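Local coordinates for ThiJ/PfpI domain protein (Brachyspira murdochii, PDB 4HCJ), which is of unknown precise function but belongs to the DJ-1/PfpI family, can bind magnesium and is probably a hydrolase or a related enzyme, at residues A[10-15]-A[26-31]; A[72-77]-A[103-108]; A[123-128]-A[153-158]. One frame throughout, in Å; residues are numbered along the deposited sequence. Where two conformers were deposited one is given.

The three contacts follow one another along the chain, each closing before the next opens, and all reach the mixed central sheet of an alpha-beta-alpha sandwich. Contact 1 packs helix 21-33 against strand 9-13. Contact 2 joins strands 72-75 and 103-107 near the middle of the molecule, its centre about 8 Å from that of contact 1. Contact 3 sets segment 123-128 against strand 153-156, its centre about 9 Å from that of contact 2 and about 16 Å from that of contact 1, across the chain's centre. Strands 9-13, 72-75, 103-107 and 153-156 are successive and parallel, so contact 1 ties a covering helix to the sheet, contact 2 forms its middle, and contact 3 joins it to the small sheet 124-125/141-142.

Contact 1 (A[10-15]-A[26-31]); sequences ILYVMS and ESKKIF
Ile10 and Tyr12 reach from strand 9-13 to Ser27, Lys28 and Phe31 of helix 21-33 in a buried strand-to-helix packing, the first step of a beta-alpha-beta unit. The two short segments run nearly antiparallel, at 174°, with their axes 11.2 Å apart, a separation that the long tyrosine side chain spans. Its OH donates to Ser27 OG at 2.7 Å, and OG lies at the edge of the ring, in its plane. Serine suits the place because its one oxygen, held between its own backbone N and carbonyl carbon (chi1 68°), can accept from Tyr12 and turn its hydrogen back to the helix, chiefly toward Glu23 O with Tyr24 O nearby. Beside this bond the phenol oxygen nears Lys28 CB at 3.4 Å and Phe31 CD2 at 3.2 Å. A phenylalanine in place of Tyr12 would probably leave Ser27 OG without its phenolic donor and open a gap beside Phe31. Both faces of the Phe31 ring are taken: Ile10 CD1 makes a CH-pi contact over one, 3.7 Å from the ring centroid, and over the other, toward the rim, stands the carbonyl oxygen of Ser27 of its own helix. Leu173 and Ala166 of helix 162-174 lie against Ile10 and Ser27, while strands 37-42 and 72-75 flank strand 9-13 in the sheet.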
ATOM      1  N   ILE A  10       4.514   9.180   4.687  1.00  6.34           N
ATOM      2  CA  ILE A  10       3.830   8.050   4.074  1.00  6.19           C
ATOM      3  C   ILE A  10       3.686   6.928   5.096  1.00  6.12           C
ATOM      4  O   ILE A  10       4.639   6.605   5.805  1.00  6.75           O
ATOM      5  CB  ILE A  10       4.589   7.549   2.829  1.00  6.43           C
ATOM      6  CG1 ILE A  10       4.581   8.614   1.732  1.00  6.83           C
ATOM      7  CG2 ILE A  10       4.018   6.214   2.313  1.00  6.97           C
ATOM      8  CD1 ILE A  10       5.465   8.268   0.550  1.00  7.35           C
ATOM      9  N   LEU A  11       2.499   6.337   5.160  1.00  5.66           N
ATOM     10  CA  LEU A  11       2.210   5.195   6.019  1.00  5.78           C
ATOM     11  C   LEU A  11       2.216   3.893   5.236  1.00  5.24           C
ATOM     12  O   LEU A  11       1.537   3.810   4.201  1.00  6.00           O
ATOM     13  CB  LEU A  11       0.822   5.349   6.629  1.00  6.26           C
ATOM     14  CG  LEU A  11       0.344   4.182   7.495  1.00  7.01           C
ATOM     15  CD1 LEU A  11       1.182   4.069   8.778  1.00  7.98           C
ATOM     16  CD2 LEU A  11      -1.127   4.323   7.809  1.00  8.19           C
ATOM     17  N   TYR A  12       2.929   2.880   5.719  1.00  5.37           N
ATOM     18  CA  TYR A  12       2.767   1.525   5.231  1.00  5.01           C
ATOM     19  C   TYR A  12       1.765   0.755   6.090  1.00  4.95           C
ATOM     20  O   TYR A  12       1.723   0.919   7.317  1.00  5.55           O
ATOM     21  CB  TYR A  12       4.087   0.781   5.272  1.00  5.63           C
ATOM     22  CG  TYR A  12       5.139   1.213   4.290  1.00  5.41           C
ATOM     23  CD1 TYR A  12       5.090   0.786   2.967  1.00  5.51           C
ATOM     24  CD2 TYR A  12       6.198   2.031   4.679  1.00  5.88           C
ATOM     25  CE1 TYR A  12       6.058   1.136   2.056  1.00  5.76           C
ATOM     26  CE2 TYR A  12       7.191   2.380   3.771  1.00  5.75           C
ATOM     27  CZ  TYR A  12       7.116   1.933   2.466  1.00  5.58           C
ATOM     28  OH  TYR A  12       8.130   2.274   1.600  1.00  6.34           O
ATOM     29  N   VAL A  13       0.998  -0.109   5.441  1.00  5.17           N
ATOM     30  CA  VAL A  13       0.194  -1.136   6.095  1.00  5.52           C
ATOM     31  C   VAL A  13       0.709  -2.473   5.593  1.00  5.53           C
ATOM     32  O   VAL A  13       0.728  -2.707   4.377  1.00  5.88           O
ATOM     33  CB  VAL A  13      -1.305  -0.977   5.734  1.00  6.08           C
ATOM     34  CG1 VAL A  13      -2.111  -2.205   6.135  1.00  7.00           C
ATOM     35  CG2 VAL A  13      -1.869   0.295   6.368  1.00  6.46           C
HETATM   36  N   MSE A  14       1.147  -3.353   6.496  1.00  5.50           N
HETATM   37  CA  MSE A  14       1.691  -4.630   6.056  1.00  6.20           C
HETATM   38  C   MSE A  14       1.656  -5.638   7.176  1.00  5.93           C
HETATM   39  O   MSE A  14       1.488  -5.296   8.356  1.00  6.35           O
HETATM   40  CB  MSE A  14       3.110  -4.468   5.483  1.00  7.53           C
HETATM   41  CG  MSE A  14       4.184  -4.160   6.507  1.00  7.57           C
HETATM   42 SE   MSE A  14       5.658  -3.302   5.539  0.80  6.44          SE
HETATM   43  CE  MSE A  14       7.097  -3.692   6.752  1.00  8.73           C
ATOM     44  N   SER A  15       1.783  -6.905   6.804  0.63  6.51           N
ATOM     45  CA  SER A  15       1.841  -7.991   7.770  0.63  7.08           C
ATOM     46  C   SER A  15       3.178  -7.980   8.509  0.63  7.36           C
ATOM     47  O   SER A  15       4.238  -7.757   7.909  0.63  8.02           O
ATOM     48  CB  SER A  15       1.605  -9.334   7.069  0.63  8.04           C
ATOM     49  OG  SER A  15       2.574  -9.581   6.063  0.63  7.55           O
ATOM     50  N   GLU A  26      12.508  -1.440  -1.205  0.54  6.29           N
ATOM     51  CA  GLU A  26      12.833  -0.672  -2.403  0.54  6.48           C
ATOM     52  C   GLU A  26      11.990   0.591  -2.509  0.54  6.09           C
ATOM     53  O   GLU A  26      12.480   1.638  -2.926  0.54  6.74           O
ATOM     54  CB  GLU A  26      12.706  -1.528  -3.663  0.54  7.08           C
ATOM     55  CG  GLU A  26      13.689  -2.689  -3.684  0.54  8.37           C
ATOM     56  CD  GLU A  26      13.563  -3.569  -4.922  0.54  9.68           C
ATOM     57  OE1 GLU A  26      12.799  -3.210  -5.840  0.54 10.60           O
ATOM     58  OE2 GLU A  26      14.233  -4.619  -4.986  0.54 11.89           O
ATOM     59  N   SER A  27      10.731   0.518  -2.107  1.00  5.97           N
ATOM     60  CA  SER A  27       9.909   1.722  -2.136  1.00  5.95           C
ATOM     61  C   SER A  27      10.354   2.709  -1.068  1.00  5.79           C
ATOM     62  O   SER A  27      10.383   3.918  -1.320  1.00  6.23           O
ATOM     63  CB  SER A  27       8.410   1.415  -2.029  1.00  6.07           C
ATOM     64  OG  SER A  27       8.027   0.904  -0.761  1.00  5.98           O
ATOM     65  N   LYS A  28      10.728   2.193   0.104  1.00  5.84           N
ATOM     66  CA  LYS A  28      11.128   3.049   1.206  1.00  6.45           C
ATOM     67  C   LYS A  28      12.328   3.917   0.813  1.00  6.48           C
ATOM     68  O   LYS A  28      12.371   5.109   1.126  1.00  6.56           O
ATOM     69  CB  LYS A  28      11.443   2.214   2.444  1.00  7.55           C
ATOM     70  CG  LYS A  28      11.923   3.032   3.638  1.00  9.23           C
ATOM     71  CD  LYS A  28      12.128   2.120   4.848  1.00 12.76           C
ATOM     72  CE  LYS A  28      12.711   2.849   6.048  1.00 16.80           C
ATOM     73  NZ  LYS A  28      12.835   1.912   7.171  1.00 19.89           N
ATOM     74  N   LYS A  29      13.297   3.328   0.127  0.59  6.52           N
ATOM     75  CA  LYS A  29      14.491   4.076  -0.255  0.59  7.69           C
ATOM     76  C   LYS A  29      14.131   5.244  -1.177  0.59  7.30           C
ATOM     77  O   LYS A  29      14.658   6.358  -1.022  0.59  7.28           O
ATOM     78  CB  LYS A  29      15.488   3.150  -0.943  0.59 10.28           C
ATOM     79  CG  LYS A  29      16.810   3.804  -1.241  0.59 15.05           C
ATOM     80  CD  LYS A  29      17.638   3.004  -2.236  0.59 21.12           C
ATOM     81  CE  LYS A  29      18.131   1.695  -1.666  0.59 26.80           C
ATOM     82  NZ  LYS A  29      19.143   1.083  -2.570  0.59 28.55           N
ATOM     83  N   ILE A  30      13.233   4.986  -2.124  1.00  6.95           N
ATOM     84  CA  ILE A  30      12.783   6.011  -3.055  1.00  7.22           C
ATOM     85  C   ILE A  30      11.953   7.088  -2.348  1.00  6.77           C
ATOM     86  O   ILE A  30      12.160   8.293  -2.559  1.00  7.30           O
ATOM     87  CB  ILE A  30      12.040   5.358  -4.224  1.00  7.29           C
ATOM     88  CG1 ILE A  30      13.063   4.624  -5.110  1.00  7.96           C
ATOM     89  CG2 ILE A  30      11.226   6.366  -5.028  1.00  8.03           C
ATOM     90  CD1 ILE A  30      12.466   3.620  -6.081  1.00  8.21           C
ATOM     91  N   PHE A  31      11.027   6.677  -1.490  1.00  6.28           N
ATOM     92  CA  PHE A  31      10.213   7.637  -0.757  1.00  6.52           C
ATOM     93  C   PHE A  31      11.091   8.543   0.102  1.00  6.93           C
ATOM     94  O   PHE A  31      10.954   9.771   0.078  1.00  7.54           O
ATOM     95  CB  PHE A  31       9.224   6.904   0.157  1.00  6.21           C
ATOM     96  CG  PHE A  31       8.124   6.149  -0.564  1.00  5.96           C
ATOM     97  CD1 PHE A  31       7.672   6.534  -1.818  1.00  6.46           C
ATOM     98  CD2 PHE A  31       7.536   5.052   0.050  1.00  6.41           C
ATOM     99  CE1 PHE A  31       6.660   5.844  -2.446  1.00  6.99           C
ATOM    100  CE2 PHE A  31       6.518   4.365  -0.562  1.00  6.64           C
ATOM    101  CZ  PHE A  31       6.071   4.762  -1.811  1.00  6.89           C
TER

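Contact 2 (A[72-77]-A[103-108])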
ATOM      1  N   ALA A  72      -0.246   9.716   2.300  1.00  6.39           N
ATOM      2  CA  ALA A  72      -0.522   8.507   1.534  1.00  6.15           C
ATOM      3  C   ALA A  72      -0.450   7.318   2.461  1.00  5.81           C
ATOM      4  O   ALA A  72       0.291   7.343   3.460  1.00  6.16           O
ATOM      5  CB  ALA A  72       0.501   8.330   0.428  1.00  7.03           C
ATOM      6  N   VAL A  73      -1.176   6.274   2.085  1.00  5.70           N
ATOM      7  CA  VAL A  73      -1.021   4.947   2.661  1.00  5.60           C
ATOM      8  C   VAL A  73      -0.609   3.993   1.548  1.00  5.18           C
ATOM      9  O   VAL A  73      -1.071   4.116   0.409  1.00  5.91           O
ATOM     10  CB  VAL A  73      -2.313   4.487   3.391  1.00  6.25           C
ATOM     11  CG1 VAL A  73      -3.512   4.394   2.437  1.00  6.57           C
ATOM     12  CG2 VAL A  73      -2.103   3.162   4.092  1.00  6.92           C
ATOM     13  N   VAL A  74       0.289   3.077   1.895  1.00  5.07           N
ATOM     14  CA  VAL A  74       0.812   2.070   0.968  1.00  5.24           C
ATOM     15  C   VAL A  74       0.589   0.687   1.560  1.00  4.92           C
ATOM     16  O   VAL A  74       1.150   0.350   2.626  1.00  5.31           O
ATOM     17  CB  VAL A  74       2.311   2.288   0.715  1.00  5.92           C
ATOM     18  CG1 VAL A  74       2.901   1.148  -0.114  1.00  6.55           C
ATOM     19  CG2 VAL A  74       2.558   3.645   0.053  1.00  7.23           C
ATOM     20  N   PHE A  75      -0.219  -0.114   0.873  1.00  5.17           N
ATOM     21  CA  PHE A  75      -0.495  -1.501   1.257  1.00  5.36           C
ATOM     22  C   PHE A  75       0.515  -2.419   0.580  1.00  5.40           C
ATOM     23  O   PHE A  75       0.501  -2.583  -0.647  1.00  6.00           O
ATOM     24  CB  PHE A  75      -1.933  -1.879   0.872  1.00  5.45           C
ATOM     25  CG  PHE A  75      -2.974  -1.113   1.637  1.00  5.71           C
ATOM     26  CD1 PHE A  75      -3.429  -1.577   2.868  1.00  6.20           C
ATOM     27  CD2 PHE A  75      -3.499   0.077   1.141  1.00  6.17           C
ATOM     28  CE1 PHE A  75      -4.371  -0.862   3.599  1.00  6.73           C
ATOM     29  CE2 PHE A  75      -4.440   0.795   1.879  1.00  6.32           C
ATOM     30  CZ  PHE A  75      -4.867   0.324   3.108  1.00  6.60           C
ATOM     31  N   VAL A  76       1.394  -3.009   1.384  1.00  6.06           N
ATOM     32  CA  VAL A  76       2.417  -3.921   0.902  1.00  6.39           C
ATOM     33  C   VAL A  76       1.883  -5.348   0.901  1.00  6.09           C
ATOM     34  O   VAL A  76       1.102  -5.721   1.784  1.00  6.62           O
ATOM     35  CB  VAL A  76       3.697  -3.791   1.791  1.00  8.39           C
ATOM     36  CG1 VAL A  76       4.682  -4.928   1.565  1.00  7.78           C
ATOM     37  CG2 VAL A  76       4.366  -2.441   1.540  1.00 11.74           C
ATOM     38  N   GLY A  77       2.293  -6.129  -0.094  1.00  5.98           N
ATOM     39  CA  GLY A  77       1.872  -7.500  -0.232  1.00  6.04           C
ATOM     40  C   GLY A  77       2.799  -8.509   0.433  1.00  5.99           C
ATOM     41  O   GLY A  77       3.297  -8.309   1.561  1.00  6.58           O
ATOM     42  N   ILE A 103      -3.661   9.893  -0.865  1.00  7.21           N
ATOM     43  CA  ILE A 103      -3.275   8.879  -1.840  1.00  7.37           C
ATOM     44  C   ILE A 103      -3.413   7.493  -1.202  1.00  6.66           C
ATOM     45  O   ILE A 103      -3.002   7.282  -0.048  1.00  6.77           O
ATOM     46  CB  ILE A 103      -1.841   9.128  -2.351  1.00 10.21           C
ATOM     47  CG1 ILE A 103      -1.735  10.490  -3.080  1.00 13.98           C
ATOM     48  CG2 ILE A 103      -1.309   7.951  -3.184  1.00 12.69           C
ATOM     49  CD1 ILE A 103      -2.938  11.015  -3.835  1.00 18.72           C
ATOM     50  N   VAL A 104      -4.014   6.575  -1.946  1.00  6.17           N
ATOM     51  CA  VAL A 104      -4.194   5.207  -1.499  1.00  5.92           C
ATOM     52  C   VAL A 104      -3.487   4.320  -2.510  1.00  5.69           C
ATOM     53  O   VAL A 104      -3.907   4.254  -3.687  1.00  6.00           O
ATOM     54  CB  VAL A 104      -5.682   4.836  -1.354  1.00  6.76           C
ATOM     55  CG1 VAL A 104      -5.807   3.468  -0.706  1.00  7.40           C
ATOM     56  CG2 VAL A 104      -6.427   5.891  -0.537  1.00  8.35           C
ATOM     57  N   ALA A 105      -2.430   3.653  -2.067  1.00  5.43           N
ATOM     58  CA  ALA A 105      -1.577   2.923  -2.986  1.00  5.54           C
ATOM     59  C   ALA A 105      -1.412   1.489  -2.511  1.00  5.12           C
ATOM     60  O   ALA A 105      -1.328   1.249  -1.300  1.00  5.75           O
ATOM     61  CB  ALA A 105      -0.219   3.610  -3.111  1.00  6.39           C
ATOM     62  N   GLY A 106      -1.340   0.545  -3.433  1.00  5.05           N
ATOM     63  CA  GLY A 106      -1.089  -0.836  -3.085  1.00  5.33           C
ATOM     64  C   GLY A 106      -0.227  -1.502  -4.127  1.00  5.19           C
ATOM     65  O   GLY A 106      -0.306  -1.179  -5.323  1.00  5.51           O
ATOM     66  N   ILE A 107       0.549  -2.477  -3.682  1.00  4.96           N
ATOM     67  CA  ILE A 107       1.426  -3.220  -4.554  1.00  5.32           C
ATOM     68  C   ILE A 107       1.291  -4.704  -4.295  1.00  5.32           C
ATOM     69  O   ILE A 107       1.185  -5.155  -3.148  1.00  5.66           O
ATOM     70  CB  ILE A 107       2.902  -2.721  -4.450  1.00  5.84           C
ATOM     71  CG1 ILE A 107       3.823  -3.521  -5.374  1.00  6.11           C
ATOM     72  CG2 ILE A 107       3.403  -2.691  -3.002  1.00  6.06           C
ATOM     73  CD1 ILE A 107       5.178  -2.864  -5.624  1.00  6.77           C
ATOM     74  N   GLY A 108       1.264  -5.475  -5.370  1.00  5.55           N
ATOM     75  CA  GLY A 108       1.139  -6.912  -5.238  1.00  6.09           C
ATOM     76  C   GLY A 108      -0.102  -7.266  -4.439  1.00  5.88           C
ATOM     77  O   GLY A 108      -1.176  -6.698  -4.636  1.00  5.84           O
TER
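Val73, Phe75, Ala105 and Ile107 join strands 72-75 and 103-107 as parallel neighbours through a four-bond ladder. Val73 N donates to Ile103 O at 3.0 Å, and Val73 O accepts from Ala105 N at 2.9 Å. Phe75 repeats the pattern: its N gives to Ala105 O at 2.8 Å, and its O takes the hydrogen of Ile107 N at 3.0 Å. The last bond is fairly straight, 163° at the hydrogen. Ile103 O and Ala105 O also receive CA-H contacts from Ala72 and Val74, and Phe75 O one from Gly106. Toward the flanking strands, Val74 N and O pair with Leu11 O and Val13 N, and Gly106 N with Val154 O. Past the ladder, Gly77 N lies at a poor angle to Ile107 O and bonds instead to Glu23 OE1.

On one face, Val73 CG1 and Val104 CG1 stand side by side at 4.0 Å, and Phe75 CE2 touches the same Val104 methyl with its ring edge; Phe97 and Ala94 of helix 88-99 pack here. The other face carries Ala72 and Ile103, whose CB atoms meet at 3.7 Å, with Val74 and Ala105, both touched by Phe165 of helix 162-174; the small alanine probably lets that ring come close to the strand. A CB on Gly77 would press on Ile107 O. Gly108, at positive phi (56°), probably sits at the nucleophile elbow, where many DJ-1/PfpI relatives carry a cysteine in strained backbone geometry. Backbone N-H and C=O groups pair mutually, so the buried ladder needs no polar side chain until Glu23 takes over at its end.

Contact 3 (A[123-128]-A[153-158]); sequences INVTCL and IVTANG
Thr155 meets Val125 and Thr126 with every atom of its side chain. Its CB lies 3.4 Å from Thr126 O. From there the two branches part. The methyl CG2 packs against Val125, 4.1 Å from its CB, an apolar touch. OG1, between the backbone N and the carbonyl carbon (chi1 58°), accepts from Thr126 N at 2.9 Å along a fairly straight bond, 165° at the hydrogen. The same oxygen passes its own hydrogen to a water 2.8 Å away, and that water donates to Asn124 O; a threonine suits the place, its hydroxyl and its methyl each having partners of their own kind.

One direct bond and one water bridge, rather than a ladder of backbone bonds, join the two segments. They run within 14° of each other, yet strand 124-125 pairs with 141-142 in a small parallel sheet of its own, beside the central sheet of the alpha-beta-alpha sandwich, to which 153-156 belongs. At one end Ile123 CG2 meets Ile153 CD1 at 4.1 Å, the two side chains crossing at about a right angle. Farther on, Thr126 CG2 rests 3.5 Å from Ala156 CA, while its OG1 turns to Glu145 O. Leu128 CD1 comes 3.4 Å from Asn157 O. Gly158 beside it has backbone angles at which a side chain would be jammed against the carbonyl oxygen of the residue before, and a CB would also collide with that leucine methyl.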
ATOM      1  N   ILE A 123     -12.683   1.061 -11.014  1.00  6.23           N
ATOM      2  CA  ILE A 123     -11.396   1.746 -11.067  1.00  6.37           C
ATOM      3  C   ILE A 123     -10.387   0.901 -11.836  1.00  6.10           C
ATOM      4  O   ILE A 123     -10.331  -0.325 -11.679  1.00  6.43           O
ATOM      5  CB  ILE A 123     -10.854   2.019  -9.635  1.00  6.91           C
ATOM      6  CG1 ILE A 123     -11.863   2.790  -8.776  1.00  7.65           C
ATOM      7  CG2 ILE A 123      -9.496   2.730  -9.674  1.00  7.37           C
ATOM      8  CD1 ILE A 123     -12.245   4.159  -9.333  1.00  8.74           C
ATOM      9  N   ASN A 124      -9.577   1.560 -12.666  1.00  6.23           N
ATOM     10  CA  ASN A 124      -8.489   0.895 -13.374  1.00  6.38           C
ATOM     11  C   ASN A 124      -7.320   0.645 -12.439  1.00  5.97           C
ATOM     12  O   ASN A 124      -6.833   1.577 -11.778  1.00  6.18           O
ATOM     13  CB  ASN A 124      -7.994   1.744 -14.542  1.00  7.20           C
ATOM     14  CG  ASN A 124      -9.045   1.939 -15.613  1.00  9.90           C
ATOM     15  OD1 ASN A 124     -10.051   1.244 -15.678  1.00  9.20           O
ATOM     16  ND2 ASN A 124      -8.797   2.885 -16.485  1.00 13.85           N
ATOM     17  N   VAL A 125      -6.861  -0.605 -12.406  1.00  5.79           N
ATOM     18  CA  VAL A 125      -5.810  -1.030 -11.493  1.00  5.62           C
ATOM     19  C   VAL A 125      -4.941  -2.079 -12.152  1.00  5.58           C
ATOM     20  O   VAL A 125      -5.268  -2.602 -13.225  1.00  6.59           O
ATOM     21  CB  VAL A 125      -6.385  -1.628 -10.179  1.00  6.61           C
ATOM     22  CG1 VAL A 125      -7.340  -0.668  -9.492  1.00  7.30           C
ATOM     23  CG2 VAL A 125      -7.040  -2.976 -10.432  1.00  7.13           C
ATOM     24  N   THR A 126      -3.847  -2.413 -11.474  1.00  5.80           N
ATOM     25  CA  THR A 126      -3.172  -3.653 -11.747  1.00  6.10           C
ATOM     26  C   THR A 126      -2.958  -4.380 -10.417  1.00  6.27           C
ATOM     27  O   THR A 126      -3.297  -3.848  -9.355  1.00  7.08           O
ATOM     28  CB  THR A 126      -1.878  -3.433 -12.550  1.00  6.14           C
ATOM     29  OG1 THR A 126      -1.364  -4.710 -12.928  1.00  6.85           O
ATOM     30  CG2 THR A 126      -0.850  -2.639 -11.742  1.00  6.59           C
ATOM     31  N   CYS A 127      -2.447  -5.603 -10.474  1.00  7.02           N
ATOM     32  CA  CYS A 127      -2.357  -6.434  -9.278  1.00  8.67           C
ATOM     33  C   CYS A 127      -1.497  -7.627  -9.587  1.00  9.34           C
ATOM     34  O   CYS A 127      -1.075  -7.830 -10.722  1.00  9.98           O
ATOM     35  CB  CYS A 127      -3.753  -6.899  -8.818  1.00  8.91           C
ATOM     36  SG  CYS A 127      -4.609  -7.961 -10.005  1.00  9.70           S
ATOM     37  N   LEU A 128      -1.198  -8.399  -8.555  1.00  9.89           N
ATOM     38  CA  LEU A 128      -0.456  -9.620  -8.717  1.00 11.34           C
ATOM     39  C   LEU A 128      -1.302 -10.555  -9.581  1.00 11.41           C
ATOM     40  O   LEU A 128      -2.502 -10.735  -9.349  1.00 10.94           O
ATOM     41  CB  LEU A 128      -0.168 -10.222  -7.341  1.00 12.33           C
ATOM     42  CG  LEU A 128       0.883 -11.313  -7.261  1.00 13.40           C
ATOM     43  CD1 LEU A 128       2.284 -10.750  -7.566  1.00 14.22           C
ATOM     44  CD2 LEU A 128       0.820 -11.939  -5.885  1.00 14.08           C
ATOM     45  N   ILE A 153      -5.584   6.933  -6.520  1.00  6.42           N
ATOM     46  CA  ILE A 153      -5.338   5.512  -6.323  1.00  6.30           C
ATOM     47  C   ILE A 153      -4.167   5.088  -7.202  1.00  6.51           C
ATOM     48  O   ILE A 153      -4.148   5.376  -8.401  1.00  7.49           O
ATOM     49  CB  ILE A 153      -6.620   4.696  -6.643  1.00  7.02           C
ATOM     50  CG1 ILE A 153      -7.716   5.027  -5.625  1.00  8.47           C
ATOM     51  CG2 ILE A 153      -6.325   3.201  -6.702  1.00  7.85           C
ATOM     52  CD1 ILE A 153      -9.076   4.476  -5.965  1.00  9.45           C
ATOM     53  N   VAL A 154      -3.193   4.399  -6.614  1.00  5.60           N
ATOM     54  CA  VAL A 154      -2.045   3.911  -7.364  1.00  5.95           C
ATOM     55  C   VAL A 154      -1.861   2.430  -7.042  1.00  5.70           C
ATOM     56  O   VAL A 154      -1.852   2.050  -5.875  1.00  6.46           O
ATOM     57  CB  VAL A 154      -0.734   4.666  -7.007  1.00  6.89           C
ATOM     58  CG1 VAL A 154       0.414   4.168  -7.867  1.00  7.24           C
ATOM     59  CG2 VAL A 154      -0.926   6.176  -7.178  1.00  7.85           C
ATOM     60  N   THR A 155      -1.744   1.595  -8.073  1.00  5.55           N
ATOM     61  CA  THR A 155      -1.548   0.171  -7.859  1.00  5.83           C
ATOM     62  C   THR A 155      -0.373  -0.327  -8.693  1.00  5.30           C
ATOM     63  O   THR A 155      -0.004   0.275  -9.719  1.00  6.16           O
ATOM     64  CB  THR A 155      -2.821  -0.650  -8.158  1.00  5.86           C
ATOM     65  OG1 THR A 155      -3.235  -0.413  -9.507  1.00  6.14           O
ATOM     66  CG2 THR A 155      -3.960  -0.316  -7.190  1.00  6.56           C
ATOM     67  N   ALA A 156       0.218  -1.437  -8.258  1.00  5.53           N
ATOM     68  CA  ALA A 156       1.308  -2.067  -8.983  1.00  5.76           C
ATOM     69  C   ALA A 156       1.229  -3.573  -8.822  1.00  5.47           C
ATOM     70  O   ALA A 156       0.608  -4.092  -7.889  1.00  6.11           O
ATOM     71  CB  ALA A 156       2.666  -1.530  -8.534  1.00  6.59           C
ATOM     72  N   ASN A 157       1.890  -4.284  -9.733  1.00  5.78           N
ATOM     73  CA  ASN A 157       1.634  -5.710  -9.891  1.00  6.41           C
ATOM     74  C   ASN A 157       2.548  -6.663  -9.120  1.00  7.69           C
ATOM     75  O   ASN A 157       2.514  -7.856  -9.377  1.00 10.40           O
ATOM     76  CB  ASN A 157       1.600  -6.100 -11.370  1.00  6.73           C
ATOM     77  CG  ASN A 157       2.954  -6.047 -12.022  1.00  6.90           C
ATOM     78  OD1 ASN A 157       3.921  -5.588 -11.428  1.00  7.48           O
ATOM     79  ND2 ASN A 157       3.017  -6.480 -13.271  1.00  8.52           N
ATOM     80  N   GLY A 158       3.343  -6.166  -8.176  1.00  7.11           N
ATOM     81  CA  GLY A 158       4.158  -7.036  -7.345  1.00  7.68           C
ATOM     82  C   GLY A 158       5.598  -6.595  -7.262  1.00  7.12           C
ATOM     83  O   GLY A 158       5.956  -5.483  -7.681  1.00  6.99           O
TER
HETATM   84  O   HOH W   1      -4.694   1.965  -9.857  1.00  6.70           O